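Long-range contacts in tRNA(Phe) 7-((3-amino-3-carboxypropyl)-4-demethylwyosine(37)-N(4))-methyltransferase 1 (Pyrococcus horikoshii, PDB 2IT2), which probably methylates the N-4 position of a 4-demethylwyosine derivative at position 37 of phenylalanine tRNA, using S-adenosyl-L-methionine as methyl donor: residues M61-F66 / Q98-V103; R80-Y85 / I176-M181; M5-N10 / K136-K141. All blocks are in the same frame, centred on the assembly; numbering follows the deposited sequence.

All three contacts involve elements of one chain of helices packed on an antiparallel sheet, and each also reaches the second subunit of the dimer. Contact 1 pairs two strands of the sheet, and contact 2 fastens the loop before helix 84-91 to the long helix 167-194; their centres are about 17 Å apart. They touch through side chains of strand 98-112 that pack on the helix: Phe101 CE1 lies 3.5 Å from Ala177 CB. Contact 3 joins the N-terminal helical turn to the end of strand 134-138 and the loop after it. It lies about 36 Å from contact 1 and about 39 Å from contact 2, centre to centre. Contacts 2 and 3 are on opposite sides of the chain's centre.

Contact 1: residues M61-F66 / Q98-V103; sequences MEMPHF and QLWFLV
Met61 and Met63 pair with Trp100 and Gln98 in an antiparallel beta arrangement at the end of strand 48-63. Trp100 N donates to Met61 O at 2.8 Å and Met61 N to Trp100 O; Met63 and Gln98 exchange two more bonds. Between them the non-hydrogen-bonded pair Glu62 and Leu99 uses the other face. Followed outward, Trp100 has its CB 4.0 Å from Met63 CE, the selenomethionine methyl. CG and CD1 come under this methyl, a CH-pi contact over the face of the five-membered ring. A flexible, polarisable methionine suits this place. Farther out, Phe66 CD1 sits over the indole, 3.6 Å from Trp100 CE2, with the ring planes at 44°. Phe66 CG, anti to its backbone N (chi1 -177°), lies 3.9 Å from Trp100 CZ2; that atom also meets Phe66 CB and CD1, and at the far rim CZ3 and CH2 lie under Phe66 CD1. Ile176 of the second subunit also packs on Trp100. At the indole edge, glutamine is long enough to bring an acceptor back to its own strand: Trp100 NE1 donates to Gln98 OE1 at 3.0 Å, the oxygen nearly in the ring plane but the donor above the plane of the amide carbonyl.

Contact 2: residues R80-Y85 / I176-M181; sequences REVSLY and IANDQM
Asn178 CG stands anti to its carbonyl carbon (chi1 -74°), and a modest chi2 of -25° turns the amide so that both its ends meet the backbone of Val82. Glu81 CG is likewise anti to its own carbonyl carbon, which sets it beside Met181. The amide serves as acceptor and donor at once: Val82 N gives its hydrogen to Asn178 OD1 at 2.8 Å, somewhat tilted from the amide carbonyl plane, while Asn178 ND2 donates to Val82 O, also at 2.8 Å and with an N-H...O angle of 163°. Asparagine suits the place because one short planar group can serve both the N-H and the C=O of a single residue. In the fold, this pair of bonds holds the loop leading to helix 84-91 against the long helix 167-194, just before Ser83 takes the N-cap position. Glu81 CB comes close to Asn178 OD1, at 3.2 Å. Apolar packing is added where Glu81 CG meets Met181 CG at 3.9 Å, the two chains crossing obliquely. The long, unbranched selenomethionine also touches Ile58 of strand 48-63, and so does Asn178. Beside this packing a water lies between two acids, 3.1 Å from Glu81 OE1 and 3.3 Å from Asp179 OD1. Arg80 starts away from helix 167-194, and its NH2 forms a salt bridge with Glu33.

Contact 3: residues M5-N10 / K136-K141; sequences MRFTEN and KSISNK
Asn10 reaches across to Asn140, joining the N-terminal helical turn 6-9 to the loop that follows strand 134-138 of the antiparallel sheet. Its CG stands anti to the carbonyl carbon (chi1 -69°), and ND2 donates to Asn140 O at 2.6 Å, with the acceptor in the plane of the Asn10 amide. Asparagine, short and carrying an N-H donor, suits a short bond to a neighbouring carbonyl. An alanine here removes ND2, and would probably leave Asn140 O without this partner and the turn less firmly tied to the loop. Phe7 CB lies 3.6 Å from Ser139 O, and Phe7 CD1 approaches Ile138 CG2 at 4.3 Å; both apolar side chains also touch Leu143 of the next strand. Two waters extend this shell: one receives the Phe7 N hydrogen and donates to Ser139 O, while the other lies 2.6 Å from Phe7 O and 2.8 Å from Lys141 O. Farther out, the N-terminal residues and a bond of its own hold the loop. Asn140 OD1 accepts from Leu3 N, and Tyr4 of the second subunit packs on Phe7. Serine suits the bend because its hydroxyl can close an ST turn, Lys141 N donating to Ser139 OG at 3.1 Å.

Contact 1: residues M61-F66 / Q98-V103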
loop_
_atom_site.group_PDB
_atom_site.type_symbol
_atom_site.label_atom_id
_atom_site.label_comp_id
_atom_site.label_asym_id
_atom_site.label_seq_id
_atom_site.Cartn_x
_atom_site.Cartn_y
_atom_site.Cartn_z
HETATM N N MSE B 61 13.930 8.961 -9.976
HETATM C CA MSE B 61 13.039 9.476 -10.998
HETATM C C MSE B 61 12.554 10.884 -10.720
HETATM O O MSE B 61 12.546 11.340 -9.577
HETATM C CB MSE B 61 11.850 8.521 -11.164
HETATM C CG MSE B 61 11.080 8.222 -9.889
HETATM SE SE MSE B 61 9.766 9.564 -9.465
HETATM C CE MSE B 61 8.184 8.760 -10.210
ATOM N N GLU B 62 12.186 11.586 -11.785
ATOM C CA GLU B 62 11.683 12.940 -11.642
ATOM C C GLU B 62 10.226 13.024 -12.064
ATOM O O GLU B 62 9.813 12.427 -13.057
ATOM C CB GLU B 62 12.520 13.939 -12.452
ATOM C CG GLU B 62 12.747 13.591 -13.905
ATOM C CD GLU B 62 13.539 14.669 -14.641
ATOM O OE1 GLU B 62 14.580 15.127 -14.112
ATOM O OE2 GLU B 62 13.123 15.056 -15.753
HETATM N N MSE B 63 9.445 13.759 -11.284
HETATM C CA MSE B 63 8.026 13.930 -11.561
HETATM C C MSE B 63 7.598 15.318 -11.101
HETATM O O MSE B 63 8.231 15.907 -10.230
HETATM C CB MSE B 63 7.217 12.845 -10.842
HETATM C CG MSE B 63 7.384 12.800 -9.327
HETATM SE SE MSE B 63 6.499 11.264 -8.544
HETATM C CE MSE B 63 7.734 10.874 -7.119
ATOM N N PRO B 64 6.517 15.860 -11.684
ATOM C CA PRO B 64 6.035 17.194 -11.308
ATOM C C PRO B 64 5.746 17.336 -9.819
ATOM O O PRO B 64 6.175 18.298 -9.180
ATOM C CB PRO B 64 4.785 17.360 -12.167
ATOM C CG PRO B 64 4.285 15.955 -12.311
ATOM C CD PRO B 64 5.560 15.191 -12.582
ATOM N N HIS B 65 5.012 16.369 -9.279
ATOM C CA HIS B 65 4.660 16.347 -7.867
ATOM C C HIS B 65 4.644 14.906 -7.373
ATOM O O HIS B 65 4.328 13.986 -8.125
ATOM C CB HIS B 65 3.291 16.990 -7.648
ATOM C CG HIS B 65 3.216 18.413 -8.113
ATOM N ND1 HIS B 65 3.248 18.760 -9.440
ATOM C CD2 HIS B 65 3.142 19.570 -7.414
ATOM C CE1 HIS B 65 3.193 20.079 -9.549
ATOM N NE2 HIS B 65 3.130 20.592 -8.336
ATOM N N PHE B 66 4.988 14.713 -6.107
ATOM C CA PHE B 66 5.025 13.379 -5.528
ATOM C C PHE B 66 3.693 12.657 -5.699
ATOM O O PHE B 66 2.634 13.252 -5.521
ATOM C CB PHE B 66 5.373 13.469 -4.044
ATOM C CG PHE B 66 5.505 12.132 -3.372
ATOM C CD1 PHE B 66 6.605 11.315 -3.616
ATOM C CD2 PHE B 66 4.518 11.683 -2.507
ATOM C CE1 PHE B 66 6.715 10.066 -3.004
ATOM C CE2 PHE B 66 4.619 10.443 -1.896
ATOM C CZ PHE B 66 5.716 9.632 -2.143
ATOM N N GLN B 98 10.471 17.370 -9.476
ATOM C CA GLN B 98 11.031 16.888 -8.219
ATOM C C GLN B 98 11.824 15.616 -8.487
ATOM O O GLN B 98 11.354 14.718 -9.194
ATOM C CB GLN B 98 9.920 16.577 -7.207
ATOM C CG GLN B 98 8.928 17.710 -6.996
ATOM C CD GLN B 98 7.852 17.374 -5.985
ATOM O OE1 GLN B 98 7.467 16.213 -5.828
ATOM N NE2 GLN B 98 7.341 18.395 -5.307
ATOM N N LEU B 99 13.033 15.550 -7.937
ATOM C CA LEU B 99 13.871 14.369 -8.095
ATOM C C LEU B 99 13.697 13.511 -6.832
ATOM O O LEU B 99 13.920 13.969 -5.712
ATOM C CB LEU B 99 15.337 14.773 -8.299
ATOM C CG LEU B 99 16.311 13.604 -8.498
ATOM C CD1 LEU B 99 15.969 12.849 -9.785
ATOM C CD2 LEU B 99 17.752 14.125 -8.535
ATOM N N TRP B 100 13.260 12.274 -7.020
ATOM C CA TRP B 100 13.023 11.367 -5.901
ATOM C C TRP B 100 13.824 10.075 -5.951
ATOM O O TRP B 100 14.109 9.543 -7.032
ATOM C CB TRP B 100 11.538 10.976 -5.832
ATOM C CG TRP B 100 10.614 12.079 -5.394
ATOM C CD1 TRP B 100 10.040 13.041 -6.185
ATOM C CD2 TRP B 100 10.206 12.366 -4.051
ATOM N NE1 TRP B 100 9.305 13.910 -5.412
ATOM C CE2 TRP B 100 9.392 13.525 -4.102
ATOM C CE3 TRP B 100 10.454 11.764 -2.812
ATOM C CZ2 TRP B 100 8.818 14.087 -2.953
ATOM C CZ3 TRP B 100 9.882 12.322 -1.670
ATOM C CH2 TRP B 100 9.078 13.479 -1.752
ATOM N N PHE B 101 14.198 9.590 -4.774
ATOM C CA PHE B 101 14.870 8.307 -4.667
ATOM C C PHE B 101 13.755 7.448 -4.066
ATOM O O PHE B 101 13.259 7.739 -2.971
ATOM C CB PHE B 101 16.079 8.392 -3.725
ATOM C CG PHE B 101 16.814 7.084 -3.562
ATOM C CD1 PHE B 101 16.338 6.111 -2.681
ATOM C CD2 PHE B 101 17.962 6.819 -4.301
ATOM C CE1 PHE B 101 16.990 4.893 -2.545
ATOM C CE2 PHE B 101 18.626 5.598 -4.175
ATOM C CZ PHE B 101 18.142 4.637 -3.295
ATOM N N LEU B 102 13.343 6.406 -4.779
ATOM C CA LEU B 102 12.249 5.559 -4.316
ATOM C C LEU B 102 12.630 4.092 -4.159
ATOM O O LEU B 102 13.453 3.561 -4.913
ATOM C CB LEU B 102 11.063 5.625 -5.301
ATOM C CG LEU B 102 10.558 7.005 -5.748
ATOM C CD1 LEU B 102 9.496 6.854 -6.834
ATOM C CD2 LEU B 102 10.001 7.762 -4.557
ATOM N N VAL B 103 12.039 3.461 -3.152
ATOM C CA VAL B 103 12.200 2.028 -2.939
ATOM C C VAL B 103 10.773 1.482 -2.859
ATOM O O VAL B 103 9.955 1.987 -2.082
ATOM C CB VAL B 103 12.945 1.686 -1.638
ATOM C CG1 VAL B 103 12.972 0.176 -1.450
ATOM C CG2 VAL B 103 14.358 2.199 -1.707
#

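Contact 2: residues R80-Y85 / I176-M181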
loop_
_atom_site.group_PDB
_atom_site.type_symbol
_atom_site.label_atom_id
_atom_site.label_comp_id
_atom_site.label_asym_id
_atom_site.label_seq_id
_atom_site.Cartn_x
_atom_site.Cartn_y
_atom_site.Cartn_z
ATOM N N ARG B 80 17.782 -4.598 -8.389
ATOM C CA ARG B 80 18.847 -5.173 -7.584
ATOM C C ARG B 80 19.332 -4.180 -6.532
ATOM O O ARG B 80 19.074 -2.986 -6.601
ATOM C CB ARG B 80 19.999 -5.549 -8.516
ATOM C CG ARG B 80 19.774 -6.896 -9.205
ATOM C CD ARG B 80 21.026 -7.380 -9.945
ATOM N NE ARG B 80 20.737 -8.599 -10.705
ATOM C CZ ARG B 80 20.403 -8.455 -12.001
ATOM N NH1 ARG B 80 20.351 -7.251 -12.544
ATOM N NH2 ARG B 80 20.132 -9.537 -12.738
ATOM N N GLU B 81 20.206 -4.572 -5.614
ATOM C CA GLU B 81 20.858 -3.596 -4.751
ATOM C C GLU B 81 21.763 -2.746 -5.637
ATOM O O GLU B 81 22.264 -3.216 -6.661
ATOM C CB GLU B 81 21.683 -4.298 -3.682
ATOM C CG GLU B 81 20.870 -5.235 -2.824
ATOM C CD GLU B 81 21.714 -5.967 -1.814
ATOM O OE1 GLU B 81 22.190 -5.325 -0.853
ATOM O OE2 GLU B 81 21.904 -7.188 -1.994
ATOM N N VAL B 82 21.982 -1.499 -5.238
ATOM C CA VAL B 82 22.788 -0.587 -6.035
ATOM C C VAL B 82 24.038 -0.053 -5.344
ATOM O O VAL B 82 24.229 -0.199 -4.139
ATOM C CB VAL B 82 21.935 0.624 -6.498
ATOM C CG1 VAL B 82 20.734 0.147 -7.307
ATOM C CG2 VAL B 82 21.472 1.424 -5.282
ATOM N N SER B 83 24.898 0.563 -6.144
ATOM C CA SER B 83 26.120 1.156 -5.628
ATOM C C SER B 83 25.945 2.657 -5.729
ATOM O O SER B 83 25.080 3.131 -6.511
ATOM C CB SER B 83 27.326 0.734 -6.452
ATOM O OG SER B 83 27.163 1.060 -7.826
ATOM N N LEU B 84 26.742 3.411 -4.953
ATOM C CA LEU B 84 26.642 4.879 -4.962
ATOM C C LEU B 84 26.925 5.389 -6.372
ATOM O O LEU B 84 26.313 6.337 -6.784
ATOM C CB LEU B 84 27.641 5.513 -4.007
ATOM C CG LEU B 84 27.514 6.906 -3.397
ATOM C CD1 LEU B 84 26.037 7.294 -3.187
ATOM C CD2 LEU B 84 28.352 6.883 -2.087
ATOM N N TYR B 85 27.833 4.742 -7.114
ATOM C CA TYR B 85 28.188 5.136 -8.493
ATOM C C TYR B 85 26.977 5.146 -9.407
ATOM O O TYR B 85 26.721 6.133 -10.096
ATOM C CB TYR B 85 29.248 4.193 -9.100
ATOM C CG TYR B 85 29.483 4.455 -10.573
ATOM C CD1 TYR B 85 30.225 5.560 -10.995
ATOM C CD2 TYR B 85 28.955 3.605 -11.547
ATOM C CE1 TYR B 85 30.434 5.813 -12.349
ATOM C CE2 TYR B 85 29.160 3.850 -12.907
ATOM C CZ TYR B 85 29.904 4.955 -13.298
ATOM O OH TYR B 85 30.124 5.205 -14.635
ATOM N N ILE B 176 20.282 2.007 3.454
ATOM C CA ILE B 176 18.951 1.572 3.871
ATOM C C ILE B 176 18.216 0.954 2.689
ATOM O O ILE B 176 17.560 -0.076 2.826
ATOM C CB ILE B 176 18.140 2.764 4.436
ATOM C CG1 ILE B 176 18.832 3.291 5.697
ATOM C CG2 ILE B 176 16.697 2.343 4.738
ATOM C CD1 ILE B 176 18.812 2.321 6.866
ATOM N N ALA B 177 18.328 1.579 1.522
ATOM C CA ALA B 177 17.655 1.068 0.335
ATOM C C ALA B 177 18.092 -0.350 0.042
ATOM O O ALA B 177 17.262 -1.201 -0.273
ATOM C CB ALA B 177 17.949 1.947 -0.864
ATOM N N ASN B 178 19.395 -0.601 0.133
ATOM C CA ASN B 178 19.923 -1.935 -0.128
ATOM C C ASN B 178 19.480 -2.919 0.951
ATOM O O ASN B 178 19.320 -4.099 0.662
ATOM C CB ASN B 178 21.456 -1.916 -0.241
ATOM C CG ASN B 178 21.936 -1.314 -1.561
ATOM O OD1 ASN B 178 21.218 -1.323 -2.563
ATOM N ND2 ASN B 178 23.165 -0.805 -1.568
ATOM N N ASP B 179 19.287 -2.443 2.181
ATOM C CA ASP B 179 18.816 -3.311 3.262
ATOM C C ASP B 179 17.388 -3.728 2.963
ATOM O O ASP B 179 17.023 -4.883 3.150
ATOM C CB ASP B 179 18.840 -2.586 4.605
ATOM C CG ASP B 179 20.234 -2.341 5.100
ATOM O OD1 ASP B 179 21.145 -3.095 4.699
ATOM O OD2 ASP B 179 20.418 -1.402 5.899
ATOM N N GLN B 180 16.579 -2.786 2.493
ATOM C CA GLN B 180 15.193 -3.086 2.171
ATOM C C GLN B 180 15.131 -4.066 1.000
ATOM O O GLN B 180 14.372 -5.034 1.034
ATOM C CB GLN B 180 14.426 -1.793 1.855
ATOM C CG GLN B 180 14.278 -0.859 3.056
ATOM C CD GLN B 180 13.583 0.447 2.710
ATOM O OE1 GLN B 180 13.884 1.066 1.688
ATOM N NE2 GLN B 180 12.666 0.883 3.566
HETATM N N MSE B 181 15.943 -3.841 -0.024
HETATM C CA MSE B 181 15.949 -4.742 -1.162
HETATM C C MSE B 181 16.342 -6.153 -0.733
HETATM O O MSE B 181 15.772 -7.136 -1.214
HETATM C CB MSE B 181 16.922 -4.237 -2.225
HETATM C CG MSE B 181 17.025 -5.127 -3.451
HETATM SE SE MSE B 181 15.353 -5.159 -4.394
HETATM C CE MSE B 181 14.972 -3.276 -4.143
HETATM O O HOH W 1 22.455 -4.846 2.242
#

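Contact 3: residues M5-N10 / K136-K141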
loop_
_atom_site.group_PDB
_atom_site.type_symbol
_atom_site.label_atom_id
_atom_site.label_comp_id
_atom_site.label_asym_id
_atom_site.label_seq_id
_atom_site.Cartn_x
_atom_site.Cartn_y
_atom_site.Cartn_z
HETATM N N MSE B 5 -19.657 -17.044 -8.475
HETATM C CA MSE B 5 -19.016 -18.278 -8.942
HETATM C C MSE B 5 -18.610 -18.310 -10.418
HETATM O O MSE B 5 -18.119 -19.335 -10.897
HETATM C CB MSE B 5 -19.903 -19.525 -8.643
HETATM C CG MSE B 5 -20.351 -19.767 -7.138
HETATM SE SE MSE B 5 -21.470 -21.235 -6.678
HETATM C CE MSE B 5 -23.059 -20.768 -7.717
ATOM N N ARG B 6 -18.834 -17.217 -11.140
ATOM C CA ARG B 6 -18.440 -17.169 -12.542
ATOM C C ARG B 6 -16.924 -17.287 -12.696
ATOM O O ARG B 6 -16.457 -17.956 -13.616
ATOM C CB ARG B 6 -18.910 -15.872 -13.196
ATOM C CG ARG B 6 -20.111 -16.063 -14.077
ATOM C CD ARG B 6 -19.809 -17.060 -15.191
ATOM N NE ARG B 6 -21.025 -17.487 -15.875
ATOM C CZ ARG B 6 -21.723 -16.726 -16.712
ATOM N NH1 ARG B 6 -21.322 -15.492 -16.980
ATOM N NH2 ARG B 6 -22.826 -17.198 -17.277
ATOM N N PHE B 7 -16.151 -16.652 -11.812
ATOM C CA PHE B 7 -14.688 -16.732 -11.937
ATOM C C PHE B 7 -14.210 -18.165 -11.749
ATOM O O PHE B 7 -13.200 -18.571 -12.316
ATOM C CB PHE B 7 -13.976 -15.795 -10.941
ATOM C CG PHE B 7 -14.002 -16.265 -9.511
ATOM C CD1 PHE B 7 -15.052 -15.921 -8.672
ATOM C CD2 PHE B 7 -12.955 -17.018 -8.995
ATOM C CE1 PHE B 7 -15.052 -16.319 -7.332
ATOM C CE2 PHE B 7 -12.946 -17.418 -7.660
ATOM C CZ PHE B 7 -13.993 -17.069 -6.830
ATOM N N THR B 8 -14.941 -18.936 -10.950
ATOM C CA THR B 8 -14.574 -20.325 -10.733
ATOM C C THR B 8 -14.876 -21.104 -12.024
ATOM O O THR B 8 -14.118 -21.983 -12.443
ATOM C CB THR B 8 -15.379 -20.946 -9.573
ATOM O OG1 THR B 8 -15.131 -20.227 -8.355
ATOM C CG2 THR B 8 -14.969 -22.381 -9.385
ATOM N N GLU B 9 -16.000 -20.780 -12.649
ATOM C CA GLU B 9 -16.375 -21.434 -13.892
ATOM C C GLU B 9 -15.380 -21.115 -15.012
ATOM O O GLU B 9 -15.098 -21.956 -15.864
ATOM C CB GLU B 9 -17.778 -20.982 -14.300
ATOM C CG GLU B 9 -18.874 -21.522 -13.386
ATOM C CD GLU B 9 -20.056 -20.578 -13.226
ATOM O OE1 GLU B 9 -20.340 -19.794 -14.155
ATOM O OE2 GLU B 9 -20.720 -20.636 -12.166
ATOM N N ASN B 10 -14.858 -19.891 -14.995
ATOM C CA ASN B 10 -13.908 -19.415 -16.002
ATOM C C ASN B 10 -12.436 -19.675 -15.678
ATOM O O ASN B 10 -11.559 -19.356 -16.486
ATOM C CB ASN B 10 -14.093 -17.906 -16.208
ATOM C CG ASN B 10 -15.404 -17.557 -16.883
ATOM O OD1 ASN B 10 -15.830 -18.226 -17.824
ATOM N ND2 ASN B 10 -16.040 -16.487 -16.421
ATOM N N LYS B 136 -7.491 -8.306 -4.205
ATOM C CA LYS B 136 -7.555 -7.042 -4.942
ATOM C C LYS B 136 -8.833 -6.875 -5.741
ATOM O O LYS B 136 -9.441 -5.804 -5.756
ATOM C CB LYS B 136 -6.340 -6.948 -5.893
ATOM C CG LYS B 136 -6.273 -5.700 -6.790
ATOM C CD LYS B 136 -5.185 -5.842 -7.860
ATOM C CE LYS B 136 -5.104 -4.607 -8.744
ATOM N NZ LYS B 136 -4.798 -3.374 -7.969
ATOM N N SER B 137 -9.262 -7.945 -6.391
ATOM C CA SER B 137 -10.440 -7.843 -7.217
ATOM C C SER B 137 -11.174 -9.155 -7.441
ATOM O O SER B 137 -10.585 -10.233 -7.412
ATOM C CB SER B 137 -10.036 -7.234 -8.566
ATOM O OG SER B 137 -8.991 -7.973 -9.182
ATOM N N ILE B 138 -12.479 -9.048 -7.655
ATOM C CA ILE B 138 -13.286 -10.217 -7.938
ATOM C C ILE B 138 -14.218 -9.822 -9.062
ATOM O O ILE B 138 -15.059 -8.947 -8.889
ATOM C CB ILE B 138 -14.128 -10.639 -6.741
ATOM C CG1 ILE B 138 -13.237 -10.861 -5.518
ATOM C CG2 ILE B 138 -14.866 -11.916 -7.081
ATOM C CD1 ILE B 138 -14.004 -11.330 -4.297
ATOM N N SER B 139 -14.057 -10.457 -10.215
ATOM C CA SER B 139 -14.877 -10.151 -11.377
ATOM C C SER B 139 -15.486 -11.446 -11.869
ATOM O O SER B 139 -15.412 -12.473 -11.184
ATOM C CB SER B 139 -14.007 -9.524 -12.482
ATOM O OG SER B 139 -13.107 -10.454 -13.078
ATOM N N ASN B 140 -16.100 -11.402 -13.044
ATOM C CA ASN B 140 -16.676 -12.602 -13.616
ATOM C C ASN B 140 -15.604 -13.417 -14.340
ATOM O O ASN B 140 -15.821 -14.586 -14.650
ATOM C CB ASN B 140 -17.804 -12.248 -14.581
ATOM C CG ASN B 140 -18.989 -11.604 -13.883
ATOM O OD1 ASN B 140 -19.295 -11.912 -12.725
ATOM N ND2 ASN B 140 -19.672 -10.714 -14.589
ATOM N N LYS B 141 -14.448 -12.805 -14.600
ATOM C CA LYS B 141 -13.362 -13.500 -15.280
ATOM C C LYS B 141 -12.375 -14.149 -14.313
ATOM O O LYS B 141 -11.894 -15.248 -14.566
ATOM C CB LYS B 141 -12.615 -12.539 -16.216
ATOM C CG LYS B 141 -13.462 -12.045 -17.375
ATOM C CD LYS B 141 -12.676 -11.142 -18.311
ATOM C CE LYS B 141 -13.551 -10.634 -19.445
ATOM N NZ LYS B 141 -12.759 -9.811 -20.396
HETATM O O HOH W 2 -10.925 -17.400 -12.980
HETATM O O HOH W 3 -17.455 -14.443 -10.274
#